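Long-range contacts in adenosine deaminase 1 (Arthrobacter aurescens, PDB 3RYS), which probably catalyses the zinc-dependent hydrolytic deamination of adenine to hypoxanthine, a step of purine salvage: residues L26-I31 and E48-K53; E36-E41 and E76-D81; A85-A90 and F132-L137; I100-Q105 and T136-A141. All coordinates share one frame; numbering follows the deposited sequence.

Interaction 1. Residues L26-I31 and E48-K53; sequences LQPELI and EELREK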
loop_
_atom_site.group_PDB
_atom_site.type_symbol
_atom_site.label_atom_id
_atom_site.label_comp_id
_atom_site.label_asym_id
_atom_site.label_seq_id
_atom_site.Cartn_x
_atom_site.Cartn_y
_atom_site.Cartn_z
ATOM N N LEU A 26 -2.456 -3.128 -11.263
ATOM C CA LEU A 26 -2.968 -3.622 -12.535
ATOM C C LEU A 26 -3.041 -2.540 -13.611
ATOM O O LEU A 26 -3.927 -1.689 -13.598
ATOM C CB LEU A 26 -4.352 -4.233 -12.327
ATOM C CG LEU A 26 -4.757 -5.360 -13.270
ATOM C CD1 LEU A 26 -3.616 -6.350 -13.406
ATOM C CD2 LEU A 26 -6.012 -6.042 -12.745
ATOM N N GLN A 27 -2.106 -2.594 -14.550
ATOM C CA GLN A 27 -2.024 -1.620 -15.627
ATOM C C GLN A 27 -3.009 -1.977 -16.751
ATOM O O GLN A 27 -3.255 -3.154 -17.012
ATOM C CB GLN A 27 -0.584 -1.580 -16.152
ATOM C CG GLN A 27 -0.153 -0.233 -16.683
ATOM C CD GLN A 27 -0.101 0.832 -15.607
ATOM O OE1 GLN A 27 0.613 0.694 -14.609
ATOM N NE2 GLN A 27 -0.851 1.914 -15.810
ATOM N N PRO A 28 -3.590 -0.959 -17.409
ATOM C CA PRO A 28 -4.547 -1.165 -18.505
ATOM C C PRO A 28 -4.079 -2.157 -19.570
ATOM O O PRO A 28 -4.911 -2.873 -20.130
ATOM C CB PRO A 28 -4.692 0.234 -19.102
ATOM C CG PRO A 28 -4.508 1.136 -17.929
ATOM C CD PRO A 28 -3.468 0.468 -17.056
ATOM N N GLU A 29 -2.780 -2.202 -19.850
ATOM C CA GLU A 29 -2.260 -3.177 -20.803
ATOM C C GLU A 29 -2.494 -4.598 -20.297
ATOM O O GLU A 29 -2.984 -5.457 -21.032
ATOM C CB GLU A 29 -0.768 -2.952 -21.084
ATOM C CG GLU A 29 -0.439 -1.601 -21.708
ATOM C CD GLU A 29 -0.581 -0.454 -20.718
ATOM O OE1 GLU A 29 -0.069 -0.581 -19.587
ATOM O OE2 GLU A 29 -1.205 0.572 -21.066
ATOM N N LEU A 30 -2.150 -4.838 -19.034
ATOM C CA LEU A 30 -2.281 -6.169 -18.449
ATOM C C LEU A 30 -3.744 -6.569 -18.325
ATOM O O LEU A 30 -4.101 -7.727 -18.545
ATOM C CB LEU A 30 -1.592 -6.241 -17.087
ATOM C CG LEU A 30 -1.570 -7.633 -16.458
ATOM C CD1 LEU A 30 -1.085 -8.666 -17.463
ATOM C CD2 LEU A 30 -0.714 -7.654 -15.196
ATOM N N ILE A 31 -4.584 -5.604 -17.973
ATOM C CA ILE A 31 -6.020 -5.836 -17.895
ATOM C C ILE A 31 -6.551 -6.421 -19.210
ATOM O O ILE A 31 -7.200 -7.465 -19.220
ATOM C CB ILE A 31 -6.776 -4.544 -17.529
ATOM C CG1 ILE A 31 -6.315 -4.037 -16.162
ATOM C CG2 ILE A 31 -8.266 -4.786 -17.511
ATOM C CD1 ILE A 31 -7.052 -2.800 -15.675
ATOM N N GLU A 48 -8.172 2.836 -24.586
ATOM C CA GLU A 48 -8.244 4.283 -24.445
ATOM C C GLU A 48 -9.492 4.692 -23.662
ATOM O O GLU A 48 -9.440 5.592 -22.818
ATOM C CB GLU A 48 -8.235 4.960 -25.814
ATOM C CG GLU A 48 -8.186 6.478 -25.746
ATOM C CD GLU A 48 -8.424 7.124 -27.095
ATOM O OE1 GLU A 48 -8.935 6.436 -28.007
ATOM O OE2 GLU A 48 -8.102 8.320 -27.241
ATOM N N GLU A 49 -10.614 4.033 -23.947
ATOM C CA GLU A 49 -11.857 4.312 -23.237
ATOM C C GLU A 49 -11.702 3.945 -21.769
ATOM O O GLU A 49 -12.341 4.538 -20.894
ATOM C CB GLU A 49 -13.034 3.544 -23.842
ATOM C CG GLU A 49 -14.363 3.814 -23.136
ATOM C CD GLU A 49 -15.461 2.843 -23.540
ATOM O OE1 GLU A 49 -15.424 2.334 -24.682
ATOM O OE2 GLU A 49 -16.366 2.590 -22.715
ATOM N N LEU A 50 -10.847 2.963 -21.505
ATOM C CA LEU A 50 -10.550 2.568 -20.137
ATOM C C LEU A 50 -9.787 3.668 -19.397
ATOM O O LEU A 50 -10.215 4.107 -18.329
ATOM C CB LEU A 50 -9.780 1.243 -20.097
ATOM C CG LEU A 50 -9.212 0.846 -18.731
ATOM C CD1 LEU A 50 -10.284 0.897 -17.650
ATOM C CD2 LEU A 50 -8.568 -0.528 -18.785
ATOM N N ARG A 51 -8.666 4.113 -19.964
ATOM C CA ARG A 51 -7.850 5.151 -19.328
ATOM C C ARG A 51 -8.675 6.411 -19.077
ATOM O O ARG A 51 -8.393 7.188 -18.167
ATOM C CB ARG A 51 -6.626 5.491 -20.181
ATOM C CG ARG A 51 -5.856 4.285 -20.689
ATOM C CD ARG A 51 -4.414 4.643 -21.021
ATOM N NE ARG A 51 -3.594 4.740 -19.813
ATOM C CZ ARG A 51 -2.676 3.846 -19.455
ATOM N NH1 ARG A 51 -2.438 2.786 -20.217
ATOM N NH2 ARG A 51 -1.987 4.018 -18.338
ATOM N N GLU A 52 -9.702 6.589 -19.899
ATOM C CA GLU A 52 -10.601 7.727 -19.809
ATOM C C GLU A 52 -11.390 7.718 -18.501
ATOM O O GLU A 52 -11.945 8.738 -18.092
ATOM C CB GLU A 52 -11.564 7.687 -20.992
ATOM C CG GLU A 52 -12.279 8.987 -21.285
ATOM C CD GLU A 52 -13.009 8.944 -22.615
ATOM O OE1 GLU A 52 -12.674 8.073 -23.450
ATOM O OE2 GLU A 52 -13.913 9.780 -22.829
ATOM N N LYS A 53 -11.432 6.563 -17.842
ATOM C CA LYS A 53 -12.257 6.389 -16.646
ATOM C C LYS A 53 -11.494 6.596 -15.339
ATOM O O LYS A 53 -11.974 6.225 -14.266
ATOM C CB LYS A 53 -12.914 5.003 -16.645
ATOM C CG LYS A 53 -13.988 4.817 -17.701
ATOM C CD LYS A 53 -14.722 3.504 -17.506
ATOM C CE LYS A 53 -15.886 3.373 -18.476
ATOM N NZ LYS A 53 -16.621 2.084 -18.296
#

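Interaction 2. Residues E36-E41 and E76-D81; sequences ERNGIE and EQDFTD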
loop_
_atom_site.group_PDB
_atom_site.type_symbol
_atom_site.label_atom_id
_atom_site.label_comp_id
_atom_site.label_asym_id
_atom_site.label_seq_id
_atom_site.Cartn_x
_atom_site.Cartn_y
_atom_site.Cartn_z
ATOM N N GLU A 36 -8.153 -11.078 -22.420
ATOM C CA GLU A 36 -8.036 -11.870 -23.634
ATOM C C GLU A 36 -7.746 -13.333 -23.328
ATOM O O GLU A 36 -8.387 -14.232 -23.874
ATOM C CB GLU A 36 -6.952 -11.295 -24.538
ATOM C CG GLU A 36 -6.913 -11.924 -25.916
ATOM C CD GLU A 36 -6.252 -11.023 -26.937
ATOM O OE1 GLU A 36 -6.076 -9.820 -26.642
ATOM O OE2 GLU A 36 -5.912 -11.517 -28.032
ATOM N N ARG A 37 -6.781 -13.561 -22.442
ATOM C CA ARG A 37 -6.385 -14.908 -22.053
ATOM C C ARG A 37 -7.532 -15.673 -21.394
ATOM O O ARG A 37 -7.598 -16.900 -21.472
ATOM C CB ARG A 37 -5.180 -14.850 -21.110
ATOM C CG ARG A 37 -4.416 -16.158 -20.997
ATOM C CD ARG A 37 -3.004 -15.927 -20.479
ATOM N NE ARG A 37 -2.984 -15.570 -19.062
ATOM C CZ ARG A 37 -1.889 -15.234 -18.389
ATOM N NH1 ARG A 37 -0.712 -15.202 -19.004
ATOM N NH2 ARG A 37 -1.974 -14.927 -17.101
ATOM N N ASN A 38 -8.432 -14.948 -20.741
ATOM C CA ASN A 38 -9.552 -15.578 -20.052
ATOM C C ASN A 38 -10.823 -15.527 -20.881
ATOM O O ASN A 38 -11.891 -15.945 -20.426
ATOM C CB ASN A 38 -9.789 -14.924 -18.691
ATOM C CG ASN A 38 -8.738 -15.304 -17.674
ATOM O OD1 ASN A 38 -8.413 -14.525 -16.778
ATOM N ND2 ASN A 38 -8.193 -16.503 -17.811
ATOM N N GLY A 39 -10.701 -15.015 -22.103
ATOM C CA GLY A 39 -11.849 -14.847 -22.973
ATOM C C GLY A 39 -12.941 -14.042 -22.297
ATOM O O GLY A 39 -14.115 -14.397 -22.347
ATOM N N ILE A 40 -12.547 -12.953 -21.648
ATOM C CA ILE A 40 -13.494 -12.090 -20.964
ATOM C C ILE A 40 -13.806 -10.861 -21.806
ATOM O O ILE A 40 -12.906 -10.225 -22.348
ATOM C CB ILE A 40 -12.955 -11.639 -19.591
ATOM C CG1 ILE A 40 -12.906 -12.823 -18.624
ATOM C CG2 ILE A 40 -13.804 -10.509 -19.020
ATOM C CD1 ILE A 40 -12.216 -12.506 -17.318
ATOM N N GLU A 41 -15.092 -10.552 -21.922
ATOM C CA GLU A 41 -15.541 -9.328 -22.567
ATOM C C GLU A 41 -15.441 -8.162 -21.584
ATOM O O GLU A 41 -16.021 -8.204 -20.496
ATOM C CB GLU A 41 -16.987 -9.482 -23.044
ATOM C CG GLU A 41 -17.585 -8.224 -23.656
ATOM C CD GLU A 41 -16.963 -7.877 -24.996
ATOM O OE1 GLU A 41 -16.386 -8.786 -25.633
ATOM O OE2 GLU A 41 -17.050 -6.696 -25.407
ATOM N N GLU A 76 -4.509 -18.760 -11.100
ATOM C CA GLU A 76 -3.293 -18.601 -10.332
ATOM C C GLU A 76 -2.266 -17.836 -11.161
ATOM O O GLU A 76 -1.579 -16.951 -10.655
ATOM C CB GLU A 76 -2.760 -19.979 -9.938
ATOM C CG GLU A 76 -2.038 -20.021 -8.609
ATOM C CD GLU A 76 -2.071 -21.400 -7.971
ATOM O OE1 GLU A 76 -3.184 -21.913 -7.714
ATOM O OE2 GLU A 76 -0.982 -21.966 -7.715
ATOM N N GLN A 77 -2.180 -18.172 -12.445
ATOM C CA GLN A 77 -1.242 -17.523 -13.353
ATOM C C GLN A 77 -1.515 -16.023 -13.421
ATOM O O GLN A 77 -0.587 -15.213 -13.457
ATOM C CB GLN A 77 -1.327 -18.156 -14.748
ATOM C CG GLN A 77 -0.230 -17.721 -15.720
ATOM C CD GLN A 77 1.173 -17.951 -15.170
ATOM O OE1 GLN A 77 1.396 -18.848 -14.353
ATOM N NE2 GLN A 77 2.127 -17.137 -15.619
ATOM N N ASP A 78 -2.793 -15.659 -13.431
ATOM C CA ASP A 78 -3.196 -14.256 -13.460
ATOM C C ASP A 78 -2.623 -13.465 -12.283
ATOM O O ASP A 78 -2.098 -12.364 -12.459
ATOM C CB ASP A 78 -4.721 -14.145 -13.482
ATOM C CG ASP A 78 -5.324 -14.706 -14.755
ATOM O OD1 ASP A 78 -4.622 -14.715 -15.788
ATOM O OD2 ASP A 78 -6.498 -15.134 -14.724
ATOM N N PHE A 79 -2.721 -14.032 -11.084
ATOM C CA PHE A 79 -2.213 -13.372 -9.889
ATOM C C PHE A 79 -0.690 -13.285 -9.895
ATOM O O PHE A 79 -0.117 -12.250 -9.554
ATOM C CB PHE A 79 -2.725 -14.072 -8.626
ATOM C CG PHE A 79 -4.191 -13.856 -8.375
ATOM C CD1 PHE A 79 -4.638 -12.708 -7.730
ATOM C CD2 PHE A 79 -5.125 -14.789 -8.792
ATOM C CE1 PHE A 79 -5.992 -12.499 -7.503
ATOM C CE2 PHE A 79 -6.480 -14.587 -8.569
ATOM C CZ PHE A 79 -6.913 -13.440 -7.921
ATOM N N THR A 80 -0.042 -14.375 -10.296
ATOM C CA THR A 80 1.410 -14.413 -10.414
ATOM C C THR A 80 1.915 -13.342 -11.375
ATOM O O THR A 80 2.788 -12.548 -11.031
ATOM C CB THR A 80 1.888 -15.785 -10.917
ATOM O OG1 THR A 80 1.675 -16.768 -9.896
ATOM C CG2 THR A 80 3.362 -15.737 -11.274
ATOM N N ASP A 81 1.360 -13.336 -12.584
ATOM C CA ASP A 81 1.700 -12.338 -13.589
ATOM C C ASP A 81 1.589 -10.915 -13.044
ATOM O O ASP A 81 2.484 -10.098 -13.247
ATOM C CB ASP A 81 0.808 -12.494 -14.821
ATOM C CG ASP A 81 1.212 -13.672 -15.688
ATOM O OD1 ASP A 81 2.297 -14.240 -15.451
ATOM O OD2 ASP A 81 0.448 -14.022 -16.612
#

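Interaction 3. Residues A85-A90 and F132-L137; sequences AYLERA and FGVSTL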
loop_
_atom_site.group_PDB
_atom_site.type_symbol
_atom_site.label_atom_id
_atom_site.label_comp_id
_atom_site.label_asym_id
_atom_site.label_seq_id
_atom_site.Cartn_x
_atom_site.Cartn_y
_atom_site.Cartn_z
ATOM N N ALA A 85 4.770 -8.290 -12.382
ATOM C CA ALA A 85 4.824 -7.065 -13.165
ATOM C C ALA A 85 5.090 -5.884 -12.246
ATOM O O ALA A 85 5.730 -4.913 -12.640
ATOM C CB ALA A 85 3.526 -6.865 -13.943
ATOM N N TYR A 86 4.589 -5.973 -11.018
ATOM C CA TYR A 86 4.848 -4.945 -10.024
ATOM C C TYR A 86 6.263 -5.066 -9.469
ATOM O O TYR A 86 6.992 -4.082 -9.404
ATOM C CB TYR A 86 3.843 -5.004 -8.868
ATOM C CG TYR A 86 4.377 -4.324 -7.629
ATOM C CD1 TYR A 86 4.442 -2.940 -7.550
ATOM C CD2 TYR A 86 4.858 -5.066 -6.560
ATOM C CE1 TYR A 86 4.955 -2.313 -6.433
ATOM C CE2 TYR A 86 5.368 -4.451 -5.442
ATOM C CZ TYR A 86 5.415 -3.072 -5.380
ATOM O OH TYR A 86 5.929 -2.457 -4.258
ATOM N N LEU A 87 6.643 -6.270 -9.055
ATOM C CA LEU A 87 7.963 -6.488 -8.476
ATOM C C LEU A 87 9.056 -6.025 -9.436
ATOM O O LEU A 87 10.059 -5.445 -9.023
ATOM C CB LEU A 87 8.157 -7.962 -8.101
ATOM C CG LEU A 87 7.303 -8.492 -6.944
ATOM C CD1 LEU A 87 7.349 -10.015 -6.868
ATOM C CD2 LEU A 87 7.741 -7.878 -5.631
ATOM N N GLU A 88 8.842 -6.275 -10.724
ATOM C CA GLU A 88 9.780 -5.869 -11.762
ATOM C C GLU A 88 9.885 -4.341 -11.843
ATOM O O GLU A 88 10.986 -3.778 -11.833
ATOM C CB GLU A 88 9.357 -6.458 -13.112
ATOM C CG GLU A 88 10.246 -6.064 -14.284
ATOM C CD GLU A 88 9.658 -6.455 -15.633
ATOM O OE1 GLU A 88 8.626 -7.161 -15.656
ATOM O OE2 GLU A 88 10.229 -6.055 -16.672
ATOM N N ARG A 89 8.738 -3.674 -11.907
ATOM C CA ARG A 89 8.705 -2.213 -11.989
ATOM C C ARG A 89 9.159 -1.554 -10.682
ATOM O O ARG A 89 9.884 -0.559 -10.694
ATOM C CB ARG A 89 7.313 -1.724 -12.397
ATOM C CG ARG A 89 7.167 -0.213 -12.417
ATOM C CD ARG A 89 8.157 0.461 -13.369
ATOM N NE ARG A 89 8.003 1.916 -13.347
ATOM C CZ ARG A 89 8.506 2.706 -12.400
ATOM N NH1 ARG A 89 9.206 2.184 -11.400
ATOM N NH2 ARG A 89 8.314 4.018 -12.450
ATOM N N ALA A 90 8.743 -2.128 -9.558
ATOM C CA ALA A 90 9.153 -1.629 -8.253
ATOM C C ALA A 90 10.670 -1.654 -8.106
ATOM O O ALA A 90 11.273 -0.678 -7.661
ATOM C CB ALA A 90 8.493 -2.432 -7.139
ATOM N N PHE A 132 14.130 -10.359 -8.592
ATOM C CA PHE A 132 14.052 -8.911 -8.697
ATOM C C PHE A 132 14.874 -8.213 -7.621
ATOM O O PHE A 132 15.048 -6.997 -7.659
ATOM C CB PHE A 132 12.591 -8.452 -8.648
ATOM C CG PHE A 132 11.701 -9.135 -9.660
ATOM C CD1 PHE A 132 11.838 -8.876 -11.014
ATOM C CD2 PHE A 132 10.724 -10.035 -9.253
ATOM C CE1 PHE A 132 11.022 -9.502 -11.940
ATOM C CE2 PHE A 132 9.903 -10.661 -10.175
ATOM C CZ PHE A 132 10.052 -10.395 -11.517
ATOM N N GLY A 133 15.383 -8.986 -6.667
ATOM C CA GLY A 133 16.158 -8.430 -5.574
ATOM C C GLY A 133 15.308 -7.641 -4.594
ATOM O O GLY A 133 15.766 -6.654 -4.015
ATOM N N VAL A 134 14.068 -8.080 -4.400
ATOM C CA VAL A 134 13.155 -7.407 -3.488
ATOM C C VAL A 134 12.659 -8.347 -2.396
ATOM O O VAL A 134 12.024 -9.362 -2.685
ATOM C CB VAL A 134 11.935 -6.850 -4.242
ATOM C CG1 VAL A 134 10.923 -6.284 -3.268
ATOM C CG2 VAL A 134 12.363 -5.793 -5.249
ATOM N N SER A 135 12.950 -8.008 -1.141
ATOM C CA SER A 135 12.382 -8.719 0.003
ATOM C C SER A 135 10.890 -8.441 0.057
ATOM O O SER A 135 10.459 -7.325 -0.226
ATOM C CB SER A 135 13.020 -8.236 1.303
ATOM O OG SER A 135 14.382 -8.591 1.372
ATOM N N THR A 136 10.094 -9.436 0.432
ATOM C CA THR A 136 8.646 -9.251 0.405
ATOM C C THR A 136 7.896 -9.862 1.582
ATOM O O THR A 136 8.286 -10.902 2.110
ATOM C CB THR A 136 8.034 -9.801 -0.895
ATOM O OG1 THR A 136 8.307 -11.204 -0.999
ATOM C CG2 THR A 136 8.608 -9.074 -2.101
ATOM N N LEU A 137 6.816 -9.193 1.982
ATOM C CA LEU A 137 5.868 -9.736 2.948
ATOM C C LEU A 137 4.451 -9.627 2.384
ATOM O O LEU A 137 4.103 -8.638 1.733
ATOM C CB LEU A 137 5.965 -9.012 4.297
ATOM C CG LEU A 137 7.091 -9.426 5.256
ATOM C CD1 LEU A 137 7.241 -10.948 5.335
ATOM C CD2 LEU A 137 8.408 -8.781 4.872
#

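Interaction 4. Residues I100-Q105 and T136-A141; sequences IMMDPQ and TLLIAA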
loop_
_atom_site.group_PDB
_atom_site.type_symbol
_atom_site.label_atom_id
_atom_site.label_comp_id
_atom_site.label_asym_id
_atom_site.label_seq_id
_atom_site.Cartn_x
_atom_site.Cartn_y
_atom_site.Cartn_z
ATOM N N ILE A 100 3.301 -6.105 0.762
ATOM C CA ILE A 100 2.237 -6.008 -0.226
ATOM C C ILE A 100 0.869 -6.417 0.299
ATOM O O ILE A 100 0.699 -7.494 0.872
ATOM C CB ILE A 100 2.588 -6.868 -1.449
ATOM C CG1 ILE A 100 3.916 -6.396 -2.046
ATOM C CG2 ILE A 100 1.477 -6.818 -2.484
ATOM C CD1 ILE A 100 4.626 -7.443 -2.876
ATOM N N MET A 101 -0.112 -5.549 0.091
ATOM C CA MET A 101 -1.485 -5.853 0.473
ATOM C C MET A 101 -2.262 -6.554 -0.634
ATOM O O MET A 101 -1.954 -6.442 -1.824
ATOM C CB MET A 101 -2.228 -4.592 0.920
ATOM C CG MET A 101 -2.237 -4.386 2.422
ATOM S SD MET A 101 -3.049 -2.848 2.898
ATOM C CE MET A 101 -1.750 -1.666 2.565
ATOM N N MET A 102 -3.290 -7.274 -0.216
ATOM C CA MET A 102 -4.114 -8.040 -1.118
ATOM C C MET A 102 -5.489 -8.120 -0.474
ATOM O O MET A 102 -5.593 -8.252 0.746
ATOM C CB MET A 102 -3.503 -9.423 -1.289
ATOM C CG MET A 102 -4.444 -10.495 -1.781
ATOM S SD MET A 102 -3.624 -12.095 -1.641
ATOM C CE MET A 102 -4.899 -13.161 -2.298
ATOM N N ASP A 103 -6.539 -8.006 -1.282
ATOM C CA ASP A 103 -7.903 -8.079 -0.774
ATOM C C ASP A 103 -8.508 -9.444 -1.076
ATOM O O ASP A 103 -9.201 -9.612 -2.083
ATOM C CB ASP A 103 -8.781 -6.982 -1.387
ATOM C CG ASP A 103 -8.269 -5.577 -1.097
ATOM O OD1 ASP A 103 -7.528 -5.398 -0.105
ATOM O OD2 ASP A 103 -8.620 -4.649 -1.864
ATOM N N PRO A 104 -8.259 -10.424 -0.197
ATOM C CA PRO A 104 -8.775 -11.781 -0.392
ATOM C C PRO A 104 -10.258 -11.766 -0.767
ATOM O O PRO A 104 -10.663 -12.460 -1.699
ATOM C CB PRO A 104 -8.595 -12.420 0.988
ATOM C CG PRO A 104 -7.516 -11.652 1.625
ATOM C CD PRO A 104 -7.619 -10.259 1.119
ATOM N N GLN A 105 -11.052 -10.973 -0.050
ATOM C CA GLN A 105 -12.497 -10.944 -0.253
ATOM C C GLN A 105 -12.911 -10.404 -1.625
ATOM O O GLN A 105 -13.953 -10.782 -2.148
ATOM C CB GLN A 105 -13.176 -10.130 0.847
ATOM C CG GLN A 105 -13.141 -10.763 2.224
ATOM C CD GLN A 105 -13.337 -9.742 3.324
ATOM O OE1 GLN A 105 -12.491 -8.874 3.530
ATOM N NE2 GLN A 105 -14.452 -9.839 4.041
ATOM N N THR A 136 10.094 -9.436 0.432
ATOM C CA THR A 136 8.646 -9.251 0.405
ATOM C C THR A 136 7.896 -9.862 1.582
ATOM O O THR A 136 8.286 -10.902 2.110
ATOM C CB THR A 136 8.034 -9.801 -0.895
ATOM O OG1 THR A 136 8.307 -11.204 -0.999
ATOM C CG2 THR A 136 8.608 -9.074 -2.101
ATOM N N LEU A 137 6.816 -9.193 1.982
ATOM C CA LEU A 137 5.868 -9.736 2.948
ATOM C C LEU A 137 4.451 -9.627 2.384
ATOM O O LEU A 137 4.103 -8.638 1.733
ATOM C CB LEU A 137 5.965 -9.012 4.297
ATOM C CG LEU A 137 7.091 -9.426 5.256
ATOM C CD1 LEU A 137 7.241 -10.948 5.335
ATOM C CD2 LEU A 137 8.408 -8.781 4.872
ATOM N N LEU A 138 3.639 -10.651 2.623
ATOM C CA LEU A 138 2.266 -10.638 2.143
ATOM C C LEU A 138 1.308 -10.249 3.262
ATOM O O LEU A 138 1.302 -10.857 4.335
ATOM C CB LEU A 138 1.881 -11.998 1.557
ATOM C CG LEU A 138 0.530 -12.052 0.840
ATOM C CD1 LEU A 138 0.380 -10.867 -0.112
ATOM C CD2 LEU A 138 0.354 -13.368 0.098
ATOM N N ILE A 139 0.504 -9.225 3.008
ATOM C CA ILE A 139 -0.472 -8.766 3.981
ATOM C C ILE A 139 -1.881 -8.923 3.440
ATOM O O ILE A 139 -2.228 -8.345 2.412
ATOM C CB ILE A 139 -0.233 -7.298 4.360
ATOM C CG1 ILE A 139 1.006 -7.185 5.244
ATOM C CG2 ILE A 139 -1.443 -6.717 5.086
ATOM C CD1 ILE A 139 1.204 -5.802 5.810
ATOM N N ALA A 140 -2.690 -9.721 4.127
ATOM C CA ALA A 140 -4.089 -9.875 3.754
ATOM C C ALA A 140 -4.891 -8.711 4.317
ATOM O O ALA A 140 -4.947 -8.515 5.536
ATOM C CB ALA A 140 -4.633 -11.196 4.258
ATOM N N ALA A 141 -5.487 -7.924 3.426
ATOM C CA ALA A 141 -6.306 -6.787 3.834
ATOM C C ALA A 141 -7.793 -7.107 3.716
ATOM O O ALA A 141 -8.224 -7.798 2.791
ATOM C CB ALA A 141 -5.958 -5.555 3.022
HETATM O O HOH W 1 -10.475 -8.859 1.937
#

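Interaction 1. Residues L26-I31 and E48-K53
The flat guanidinium of R51 meets P28 over one face and E29 at its edge. P28 CG lies 3.4 Å above the guanidinium plane, shifted from the centre toward the rim. At the edge, E29 OE2 is 2.7 Å from R51 NH1. The two charges form a salt bridge, but its hydrogen bond is weak, with an N-H...O angle of 123°. Carboxylate and guanidinium are nearly coplanar, 15° apart. The amide of Q27 is also almost parallel to the guanidinium, yet Q27 NE2 and R51 NH2 are both donors and do not bond. Q27 OE1 makes a weak bond with Y288 OH. The R51 chain bends at chi3 (78°), which places NE.

Beside the charged pair the contact is apolar. L50 CD2 packs against P28 CB at 4.0 Å and I31 CD1 at 4.1 Å. P28 is buried, also touching I47 and Y54. Q27 is the N-cap of helix 28-37. The contact thus sets the start of this helix against helix 47-51. Both belong to the helical excursion between strands 15-17 and 95-102, a feature of the adenosine deaminase type of TIM barrel.

Interaction 2. Residues E36-E41 and E76-D81
R37 and D81 reach toward each other tip to tip, while R37 and D78 run past each other in opposite directions. The guanidinium of R37 grips D81 end-on, with NH1 and NH2 both on D81 OD2. R37 NH2 lies 2.6 Å from D81 OD2, on its anti side and tilted out of the carboxylate plane, and R37 NH1 lies 2.9 Å from D81 OD2. The two planes are turned 47° apart. D78 is set differently, its carboxylate nearly coplanar with the guanidinium. R37 NH2 points a straight bond of 172° at D78 OD1, 3.0 Å away. The three charges form a salt-bridge network at the surface. It ties the end of helix 28-37 to the first turns of helix 76-92. Helix 28-37 closes there in a Schellman motif, with G39 at positive phi. R37 reaches across with CG anti to its backbone N (chi1 -161°).

An alanine in place of D81 would probably leave R37 NH1 without its mate in this contact and R37 NH2 with D78 alone, the arginine tip being freer to turn. D78 has a second task, as D78 OD2 accepts from T75 N and Q74 N just ahead of its own helix. Q77 CG comes within 3.6 Å of R37 NH2, adding an aliphatic neighbour.

Interaction 3. Residues A85-A90 and F132-L137
Helix 76-92 comes closest to residues 132-137 where E88 and F132 stand 6.1 Å apart between CA atoms, and no hydrogen bond joins the two backbones. After F132, G133 has positive phi (71°) and the chain turns into strand 135-143.

The F132 ring lays one face on the backbone of helix 76-92. E88 N sits over the ring centre, 3.9 Å above its plane, and L87 C lies over the same face nearer the rim. Two side-chain stems fit against the ring atoms. L87 CB is 3.5 Å from F132 CD2, and E88 CB is 3.7 Å from F132 CE1. The carboxylate of E88 leads away from the contact, so of the E88 side chain CB does the touching. L87 and F132 cross at about a right angle. Further out, L87 CD2 packs on T136 CG2 at 3.8 Å and on V134 CG1 at 4.3 Å. T136 holds CG2 beside its backbone N and OG1 in the crowded position (chi1 60°). T136 OG1 is bonded to S128 OG, while its methyl serves the apolar contact.

L125 of helix 114-125 touches both L87 and T136, and S128 of helix 128-132 also touches L87. On the same helix as L87, Y86 packs on A98 of strand 95-102, the sheet neighbour of strand 135-143.

Interaction 4. Residues I100-Q105 and T136-A141
A141 O and Q105 are joined through one water that three protein atoms grip. The water accepts from Q105 N and donates to Q105 OE1 and to A141 O, 2.6 Å from the latter. Q105 OE1 also accepts from L143 N. Upstream, the two strands run parallel. I100 N bonds to L137 O, and I139 N to I100 O, each at 2.8 Å. M102 N to I139 O is weak.

Side chains leave the strands to two faces. On one, M101 and I139 lie side by side and point the same way, with M101 CG 3.6 Å from I139 CG2. M101 CG also meets A141 CB at 3.9 Å. On the other, L125 of helix 114-125 covers I100 and L138. P104 CG rests on A140 CB at 3.9 Å. An alanine in place of P104 would lack CG and CD, and would probably leave a gap beside A140 CB.

D103 OD1 lies 3.5 Å from A141 CB, while D103 OD2 bonds to Y66 OH of the adenine pocket. M101 touches the zinc ligands H21 and H199. The strand pairing of this TIM barrel therefore has an apolar side packed on helices and another that backs the metal site. Backbone bonds join the strands, and the water extends the link from A141 O to Q105.

Overall arrangement
From the N terminus, strand 15-17 leads into helix 28-37. Interaction 1 closes a short loop from the start of that helix to helix 47-51. Interaction 2 leaves the far end of the same helix for helix 76-92, so the two contacts cross along the chain. Both tie together the helices between the first two strands. Interaction 3 begins further along helix 76-92 and reaches strand 135-143. Interaction 4 joins strand 95-102 to that same strand. Interactions 3 and 4 share T136 and L137 and also touch, Y86 and L87 packing on I100. Interactions 1 and 2 thus lie in the outer helices, interaction 3 brings helix 76-92 onto strand 135-143, and interaction 4 lies largely within the barrel sheet.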